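Local coordinates for protein inorganic polyphosphate/ATP-glucomannokinase (Arthrobacter sp., PDB 1WOQ) that probably phosphorylates glucose and mannose, as a kinase that uses inorganic polyphosphate or ATP as phosphoryl donor, at residues 167-172 with 207-212; 213-218 with 237-242. All coordinates share one frame; numbering follows the deposited sequence.

Contact 1: 167-172 with 207-212; sequences AELGHL and SHVEFL. With BGC (beta-D-glucopyranose), chain C.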
ATOM      1  N   ALA A 167       7.402   6.601   5.111  1.00 11.93           N
ATOM      2  CA  ALA A 167       7.243   6.586   6.567  1.00 12.30           C
ATOM      3  C   ALA A 167       7.007   5.117   6.924  1.00 11.96           C
ATOM      4  O   ALA A 167       6.165   4.458   6.312  1.00 12.76           O
ATOM      5  CB  ALA A 167       6.044   7.434   6.991  1.00 12.50           C
ATOM      6  N   GLU A 168       7.753   4.596   7.897  1.00 11.10           N
ATOM      7  CA  GLU A 168       7.608   3.196   8.302  1.00 10.85           C
ATOM      8  C   GLU A 168       7.083   3.080   9.729  1.00 11.23           C
ATOM      9  O   GLU A 168       7.703   2.443  10.577  1.00 11.26           O
ATOM     10  CB  GLU A 168       8.957   2.472   8.180  1.00 12.31           C
ATOM     11  CG  GLU A 168       9.370   2.141   6.744  1.00 11.99           C
ATOM     12  CD  GLU A 168       8.570   0.986   6.153  1.00 13.23           C
ATOM     13  OE1 GLU A 168       8.152   0.097   6.925  1.00 12.30           O
ATOM     14  OE2 GLU A 168       8.381   0.955   4.916  1.00 12.65           O
ATOM     15  N   LEU A 169       5.930   3.695   9.979  1.00 11.80           N
ATOM     16  CA  LEU A 169       5.316   3.693  11.304  1.00 13.61           C
ATOM     17  C   LEU A 169       4.880   2.323  11.801  1.00 12.27           C
ATOM     18  O   LEU A 169       4.550   2.164  12.978  1.00 12.49           O
ATOM     19  CB  LEU A 169       4.130   4.663  11.326  1.00 14.47           C
ATOM     20  CG  LEU A 169       4.405   6.111  11.755  1.00 21.15           C
ATOM     21  CD1 LEU A 169       5.821   6.529  11.420  1.00 20.21           C
ATOM     22  CD2 LEU A 169       3.386   7.031  11.102  1.00 16.65           C
ATOM     23  N   GLY A 170       4.871   1.336  10.911  1.00 12.31           N
ATOM     24  CA  GLY A 170       4.503  -0.004  11.321  1.00 12.41           C
ATOM     25  C   GLY A 170       5.647  -0.597  12.119  1.00 14.06           C
ATOM     26  O   GLY A 170       5.501  -1.645  12.751  1.00 14.15           O
ATOM     27  N   HIS A 171       6.789   0.088  12.105  1.00 12.74           N
ATOM     28  CA  HIS A 171       7.961  -0.389  12.822  1.00 13.49           C
ATOM     29  C   HIS A 171       8.362   0.456  14.017  1.00 14.04           C
ATOM     30  O   HIS A 171       9.491   0.381  14.504  1.00 13.80           O
ATOM     31  CB  HIS A 171       9.122  -0.583  11.841  1.00 14.59           C
ATOM     32  CG  HIS A 171       8.866  -1.679  10.854  1.00 15.65           C
ATOM     33  ND1 HIS A 171       8.662  -2.987  11.243  1.00 15.74           N
ATOM     34  CD2 HIS A 171       8.676  -1.651   9.514  1.00 14.97           C
ATOM     35  CE1 HIS A 171       8.353  -3.714  10.185  1.00 15.35           C
ATOM     36  NE2 HIS A 171       8.353  -2.929   9.123  1.00 15.67           N
ATOM     37  N   LEU A 172       7.423   1.273  14.478  1.00 11.96           N
ATOM     38  CA  LEU A 172       7.644   2.055  15.679  1.00 12.66           C
ATOM     39  C   LEU A 172       7.696   0.977  16.751  1.00 14.64           C
ATOM     40  O   LEU A 172       7.070  -0.074  16.600  1.00 14.77           O
ATOM     41  CB  LEU A 172       6.438   2.948  15.976  1.00 13.44           C
ATOM     42  CG  LEU A 172       6.191   4.200  15.142  1.00 11.13           C
ATOM     43  CD1 LEU A 172       4.783   4.734  15.420  1.00 14.83           C
ATOM     44  CD2 LEU A 172       7.240   5.248  15.492  1.00 12.64           C
ATOM     45  N   SER A 207      -3.132   6.063  19.730  1.00 14.67           N
ATOM     46  CA  SER A 207      -2.950   7.149  20.687  1.00 15.44           C
ATOM     47  C   SER A 207      -1.471   7.537  20.733  1.00 14.78           C
ATOM     48  O   SER A 207      -1.132   8.705  20.914  1.00 14.20           O
ATOM     49  CB  SER A 207      -3.456   6.746  22.084  1.00 16.43           C
ATOM     50  OG  SER A 207      -2.710   5.680  22.627  1.00 19.47           O
ATOM     51  N   HIS A 208      -0.584   6.562  20.556  1.00 15.23           N
ATOM     52  CA  HIS A 208       0.845   6.859  20.559  1.00 14.46           C
ATOM     53  C   HIS A 208       1.201   7.682  19.323  1.00 14.29           C
ATOM     54  O   HIS A 208       1.881   8.702  19.424  1.00 14.04           O
ATOM     55  CB  HIS A 208       1.678   5.575  20.561  1.00 15.29           C
ATOM     56  CG  HIS A 208       3.156   5.820  20.541  1.00 14.37           C
ATOM     57  ND1 HIS A 208       3.983   5.321  19.559  1.00 18.37           N
ATOM     58  CD2 HIS A 208       3.952   6.523  21.381  1.00 13.79           C
ATOM     59  CE1 HIS A 208       5.226   5.704  19.795  1.00 15.91           C
ATOM     60  NE2 HIS A 208       5.234   6.435  20.894  1.00 18.82           N
ATOM     61  N   VAL A 209       0.734   7.240  18.159  1.00 12.44           N
ATOM     62  CA  VAL A 209       1.019   7.944  16.909  1.00 13.38           C
ATOM     63  C   VAL A 209       0.376   9.335  16.930  1.00 13.01           C
ATOM     64  O   VAL A 209       0.910  10.294  16.373  1.00 13.13           O
ATOM     65  CB  VAL A 209       0.503   7.132  15.698  1.00 12.94           C
ATOM     66  CG1 VAL A 209       0.704   7.916  14.406  1.00 13.78           C
ATOM     67  CG2 VAL A 209       1.252   5.798  15.621  1.00 13.31           C
ATOM     68  N   GLU A 210      -0.773   9.429  17.587  1.00 13.51           N
ATOM     69  CA  GLU A 210      -1.493  10.688  17.719  1.00 14.23           C
ATOM     70  C   GLU A 210      -0.625  11.672  18.502  1.00 14.23           C
ATOM     71  O   GLU A 210      -0.550  12.860  18.167  1.00 14.32           O
ATOM     72  CB  GLU A 210      -2.817  10.421  18.442  1.00 16.77           C
ATOM     73  CG  GLU A 210      -3.572  11.633  18.910  1.00 20.42           C
ATOM     74  CD  GLU A 210      -4.945  11.254  19.417  1.00 21.62           C
ATOM     75  OE1 GLU A 210      -5.854  11.078  18.580  1.00 24.64           O
ATOM     76  OE2 GLU A 210      -5.107  11.108  20.645  1.00 23.19           O
ATOM     77  N   PHE A 211       0.042  11.175  19.538  1.00 13.73           N
ATOM     78  CA  PHE A 211       0.914  12.031  20.338  1.00 13.76           C
ATOM     79  C   PHE A 211       2.145  12.422  19.520  1.00 12.36           C
ATOM     80  O   PHE A 211       2.637  13.547  19.611  1.00 12.54           O
ATOM     81  CB  PHE A 211       1.352  11.314  21.619  1.00 14.58           C
ATOM     82  CG  PHE A 211       2.220  12.157  22.517  1.00 17.87           C
ATOM     83  CD1 PHE A 211       3.586  12.272  22.283  1.00 19.16           C
ATOM     84  CD2 PHE A 211       1.662  12.867  23.574  1.00 17.65           C
ATOM     85  CE1 PHE A 211       4.386  13.087  23.088  1.00 20.09           C
ATOM     86  CE2 PHE A 211       2.452  13.684  24.384  1.00 20.47           C
ATOM     87  CZ  PHE A 211       3.817  13.794  24.138  1.00 20.57           C
ATOM     88  N   LEU A 212       2.634  11.490  18.711  1.00 12.69           N
ATOM     89  CA  LEU A 212       3.809  11.755  17.892  1.00 12.22           C
ATOM     90  C   LEU A 212       3.598  12.801  16.795  1.00 13.36           C
ATOM     91  O   LEU A 212       4.503  13.586  16.514  1.00 14.53           O
ATOM     92  CB  LEU A 212       4.308  10.456  17.237  1.00 11.81           C
ATOM     93  CG  LEU A 212       4.889   9.366  18.141  1.00 13.48           C
ATOM     94  CD1 LEU A 212       5.261   8.143  17.304  1.00 13.07           C
ATOM     95  CD2 LEU A 212       6.122   9.909  18.863  1.00 11.66           C
TER
HETATM   96  C2  BGC C 290       6.773  -2.846   5.699  1.00 13.64           C
HETATM   97  C3  BGC C 290       6.190  -1.622   4.981  1.00 11.49           C
HETATM   98  C4  BGC C 290       4.845  -1.984   4.333  1.00 12.77           C
HETATM   99  C5  BGC C 290       3.911  -2.594   5.388  1.00 13.44           C
HETATM  100  C6  BGC C 290       2.581  -3.061   4.828  1.00 15.12           C
HETATM  101  C1  BGC C 290       5.742  -3.379   6.698  1.00 13.33           C
HETATM  102  O1  BGC C 290       6.223  -4.510   7.337  1.00 16.49           O
HETATM  103  O2  BGC C 290       7.965  -2.486   6.378  1.00 12.64           O
HETATM  104  O3  BGC C 290       7.097  -1.158   3.992  1.00 11.76           O
HETATM  105  O4  BGC C 290       4.246  -0.817   3.779  1.00 12.12           O
HETATM  106  O5  BGC C 290       4.543  -3.738   6.005  1.00 14.15           O
HETATM  107  O6  BGC C 290       2.762  -3.942   3.729  1.00 15.80           O
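Leu-169 and Leu-172 of the loop 167-172 meet Val-209 and Leu-212 of helix 195-213, while Glu-168 and His-171 hold the bound sugar. The Glu-168 carboxylate takes two bonds from beta-D-glucopyranose. Glu-168 OE1 accepts from O2 of the sugar and Glu-168 OE2 from O3, each at 2.6 Å. Next comes Leu-169, whose CD2 lies 4.3 Å from CG1 of Val-209, a looser touch. His-171 returns to the sugar. His-171 NE2 donates to sugar O2 at 2.8 Å, with an N-H...O angle of 141°, and O2 lies at the ring edge, in plane. A longer bond of 3.2 Å joins His-171 NE2 to sugar O1. At ND1 the ring is bonded to Asp-178, a second-shell residue that would fix its rotation. Leu-172 then carries the helix contact. Its CD1 is anti to CA (chi2 167°), extended toward the helix, 3.7 Å from CG2 of Val-209, and the two side chains cross at about a right angle. Leu-212 meets Leu-172 tip to tip, CD1 to CD1 at 3.9 Å. Asp-123, Glu-180 and Asn-96 also bond the sugar. O2 thus gives a proton to Glu-168 and accepts one from His-171, which would set the direction of its hydroxyl. The chemistry divides the loop: polar side chains read the sugar hydroxyls, leucine side chains meet the helix by apolar packing, and Leu-169 O is also hydrogen-bonded to Tyr-205 OH of that helix.

Contact 2: 213-218 with 237-242; sequences FSPELF and LRTPIV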
ATOM      1  N   PHE A 213       2.411  12.836  16.194  1.00 13.91           N
ATOM      2  CA  PHE A 213       2.183  13.756  15.080  1.00 13.50           C
ATOM      3  C   PHE A 213       0.945  14.650  15.063  1.00 12.86           C
ATOM      4  O   PHE A 213       0.788  15.443  14.135  1.00 13.17           O
ATOM      5  CB  PHE A 213       2.216  12.958  13.772  1.00 13.06           C
ATOM      6  CG  PHE A 213       3.567  12.409  13.437  1.00 15.24           C
ATOM      7  CD1 PHE A 213       4.591  13.261  13.040  1.00 17.76           C
ATOM      8  CD2 PHE A 213       3.827  11.051  13.558  1.00 19.04           C
ATOM      9  CE1 PHE A 213       5.865  12.766  12.771  1.00 22.21           C
ATOM     10  CE2 PHE A 213       5.099  10.546  13.293  1.00 20.90           C
ATOM     11  CZ  PHE A 213       6.116  11.409  12.900  1.00 19.07           C
ATOM     12  N   SER A 214       0.068  14.526  16.059  1.00 13.66           N
ATOM     13  CA  SER A 214      -1.151  15.343  16.104  1.00 13.09           C
ATOM     14  C   SER A 214      -1.765  15.468  14.714  1.00 13.17           C
ATOM     15  O   SER A 214      -1.939  16.572  14.187  1.00 13.05           O
ATOM     16  CB  SER A 214      -0.835  16.740  16.648  1.00 14.45           C
ATOM     17  OG  SER A 214      -0.441  16.672  18.010  1.00 16.82           O
ATOM     18  N   PRO A 215      -2.121  14.333  14.103  1.00 13.81           N
ATOM     19  CA  PRO A 215      -2.706  14.405  12.765  1.00 14.12           C
ATOM     20  C   PRO A 215      -4.113  14.982  12.718  1.00 14.14           C
ATOM     21  O   PRO A 215      -4.832  15.012  13.723  1.00 14.07           O
ATOM     22  CB  PRO A 215      -2.655  12.953  12.290  1.00 15.09           C
ATOM     23  CG  PRO A 215      -2.866  12.192  13.557  1.00 16.00           C
ATOM     24  CD  PRO A 215      -2.011  12.936  14.564  1.00 13.26           C
ATOM     25  N   GLU A 216      -4.489  15.449  11.537  1.00 13.49           N
ATOM     26  CA  GLU A 216      -5.817  16.004  11.317  1.00 15.45           C
ATOM     27  C   GLU A 216      -6.791  14.843  11.132  1.00 15.04           C
ATOM     28  O   GLU A 216      -7.982  14.961  11.424  1.00 15.04           O
ATOM     29  CB  GLU A 216      -5.831  16.859  10.048  1.00 17.54           C
ATOM     30  CG  GLU A 216      -4.880  18.045  10.059  1.00 21.52           C
ATOM     31  CD  GLU A 216      -5.164  19.006  11.195  1.00 25.98           C
ATOM     32  OE1 GLU A 216      -6.354  19.312  11.427  1.00 26.59           O
ATOM     33  OE2 GLU A 216      -4.199  19.459  11.846  1.00 28.21           O
ATOM     34  N   LEU A 217      -6.268  13.718  10.653  1.00 14.01           N
ATOM     35  CA  LEU A 217      -7.100  12.553  10.379  1.00 12.75           C
ATOM     36  C   LEU A 217      -6.296  11.264  10.264  1.00 12.87           C
ATOM     37  O   LEU A 217      -5.151  11.270   9.822  1.00 13.75           O
ATOM     38  CB  LEU A 217      -7.853  12.768   9.058  1.00 14.02           C
ATOM     39  CG  LEU A 217      -8.734  11.648   8.495  1.00 14.48           C
ATOM     40  CD1 LEU A 217      -9.977  11.511   9.356  1.00 14.37           C
ATOM     41  CD2 LEU A 217      -9.125  11.962   7.048  1.00 15.12           C
ATOM     42  N   PHE A 218      -6.919  10.165  10.675  1.00 13.61           N
ATOM     43  CA  PHE A 218      -6.329   8.833  10.572  1.00 12.70           C
ATOM     44  C   PHE A 218      -7.232   8.117   9.576  1.00 14.03           C
ATOM     45  O   PHE A 218      -8.452   8.206   9.684  1.00 15.11           O
ATOM     46  CB  PHE A 218      -6.420   8.068  11.898  1.00 13.44           C
ATOM     47  CG  PHE A 218      -5.265   8.291  12.831  1.00 12.51           C
ATOM     48  CD1 PHE A 218      -5.497   8.640  14.161  1.00 14.91           C
ATOM     49  CD2 PHE A 218      -3.954   8.078  12.414  1.00 14.40           C
ATOM     50  CE1 PHE A 218      -4.442   8.771  15.064  1.00 15.51           C
ATOM     51  CE2 PHE A 218      -2.892   8.205  13.311  1.00 14.43           C
ATOM     52  CZ  PHE A 218      -3.139   8.552  14.639  1.00 16.08           C
ATOM     53  N   LEU A 237      -9.946   8.472  20.746  1.00 24.49           N
ATOM     54  CA  LEU A 237      -8.855   9.307  20.267  1.00 23.86           C
ATOM     55  C   LEU A 237      -9.281  10.753  20.079  1.00 25.68           C
ATOM     56  O   LEU A 237     -10.468  11.053  19.955  1.00 26.16           O
ATOM     57  CB  LEU A 237      -8.347   8.765  18.931  1.00 22.33           C
ATOM     58  CG  LEU A 237      -7.940   7.294  18.895  1.00 21.18           C
ATOM     59  CD1 LEU A 237      -7.720   6.860  17.453  1.00 20.29           C
ATOM     60  CD2 LEU A 237      -6.687   7.090  19.729  1.00 21.29           C
ATOM     61  N   ARG A 238      -8.301  11.646  20.050  1.00 25.81           N
ATOM     62  CA  ARG A 238      -8.577  13.060  19.850  1.00 26.55           C
ATOM     63  C   ARG A 238      -8.647  13.301  18.343  1.00 24.44           C
ATOM     64  O   ARG A 238      -9.143  14.325  17.887  1.00 25.79           O
ATOM     65  CB  ARG A 238      -7.457  13.909  20.459  1.00 30.90           C
ATOM     66  CG  ARG A 238      -7.802  15.383  20.618  1.00 38.39           C
ATOM     67  CD  ARG A 238      -8.971  15.568  21.578  1.00 43.41           C
ATOM     68  NE  ARG A 238      -9.224  16.972  21.895  1.00 46.80           N
ATOM     69  CZ  ARG A 238      -8.357  17.770  22.513  1.00 48.68           C
ATOM     70  NH1 ARG A 238      -8.678  19.032  22.761  1.00 49.74           N
ATOM     71  NH2 ARG A 238      -7.170  17.306  22.882  1.00 49.40           N
ATOM     72  N   THR A 239      -8.157  12.331  17.580  1.00 20.99           N
ATOM     73  CA  THR A 239      -8.123  12.422  16.121  1.00 19.11           C
ATOM     74  C   THR A 239      -9.240  11.627  15.460  1.00 18.00           C
ATOM     75  O   THR A 239      -9.472  10.471  15.803  1.00 17.91           O
ATOM     76  CB  THR A 239      -6.793  11.864  15.568  1.00 17.52           C
ATOM     77  OG1 THR A 239      -5.696  12.443  16.281  1.00 21.09           O
ATOM     78  CG2 THR A 239      -6.655  12.170  14.080  1.00 17.63           C
ATOM     79  N   PRO A 240      -9.952  12.238  14.501  1.00 18.57           N
ATOM     80  CA  PRO A 240     -11.015  11.473  13.851  1.00 17.48           C
ATOM     81  C   PRO A 240     -10.351  10.322  13.102  1.00 17.04           C
ATOM     82  O   PRO A 240      -9.246  10.468  12.573  1.00 14.28           O
ATOM     83  CB  PRO A 240     -11.668  12.497  12.922  1.00 20.57           C
ATOM     84  CG  PRO A 240     -10.561  13.467  12.636  1.00 22.23           C
ATOM     85  CD  PRO A 240      -9.887  13.613  13.977  1.00 20.36           C
ATOM     86  N   ILE A 241     -11.013   9.174  13.070  1.00 16.06           N
ATOM     87  CA  ILE A 241     -10.446   8.014  12.400  1.00 16.26           C
ATOM     88  C   ILE A 241     -11.524   7.317  11.586  1.00 16.47           C
ATOM     89  O   ILE A 241     -12.597   6.990  12.097  1.00 18.81           O
ATOM     90  CB  ILE A 241      -9.799   7.054  13.439  1.00 13.13           C
ATOM     91  CG1 ILE A 241      -9.169   5.853  12.731  1.00 14.03           C
ATOM     92  CG2 ILE A 241     -10.834   6.619  14.479  1.00 16.59           C
ATOM     93  CD1 ILE A 241      -8.200   5.067  13.609  1.00 16.33           C
ATOM     94  N   VAL A 242     -11.238   7.116  10.306  1.00 15.95           N
ATOM     95  CA  VAL A 242     -12.190   6.490   9.403  1.00 17.45           C
ATOM     96  C   VAL A 242     -11.530   5.447   8.511  1.00 17.94           C
ATOM     97  O   VAL A 242     -10.319   5.478   8.275  1.00 17.01           O
ATOM     98  CB  VAL A 242     -12.857   7.548   8.488  1.00 16.26           C
ATOM     99  CG1 VAL A 242     -13.444   8.674   9.326  1.00 17.08           C
ATOM    100  CG2 VAL A 242     -11.832   8.101   7.502  1.00 18.43           C
TER
HETATM  101  O   HOH W   1      -4.580  14.714  16.341  1.00 21.96           O
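A parallel strand pair at one edge of a mixed five-stranded sheet begins here, in the actin-like ATPase fold of the ROK family. Phe-218 pairs with Ile-241. Phe-218 N donates to Pro-240 O at 3.0 Å. Val-242 N donates to Phe-218 O at 3.1 Å. The same oxygen also receives a CA-H...O contact from Ile-241. Both side chains lie on one face of the sheet, and Phe-218 CB packs on Ile-241 CG1 at 3.6 Å. Before the strands, Thr-239 packs against both Pro-215 and Phe-218. Its OG1 is anti to the carbonyl carbon (chi1 -49°), which leaves CG2 anti to the backbone N. Thr-239 CG2 lies 3.7 Å from Phe-218 CD1. It is also 3.8 Å from Pro-215 CG, which sits over one face of the Phe-218 ring, toward the rim. The Thr-239 hydroxyl points elsewhere: OG1 bonds to Glu-210, and a water donates to both OG1 and Pro-215 O. The Leu-217 and Pro-240 side chains cross at about a right angle, with Leu-217 CD1 3.9 Å from Pro-240 CG. Strand 217-221 lies between strand 143-149 and the outermost strand 241-243. Phe-218 packs edge-to-face with Phe-206 of helix 195-213 and touches Val-209, so the helix lies against the face that carries Phe-218 and Ile-241.

How the contacts relate
The centres of contact 1 and contact 2 are about 12 Å apart, on the same side of the chain's centre. They come in series: contact 1 closes before contact 2 opens. Helix 195-213 supplies one side of contact 1 and is followed, after a short turn, by strand 217-221 of contact 2. Glu-210, on the helix segment of contact 1, joins them. Besides its tie to Thr-239, its carboxylate makes a weak hydrogen bond to the N of Arg-238. Leu-237 packs against the same stretch of helix. One helix thus packs on both the sugar-binding loop and the sheet edge.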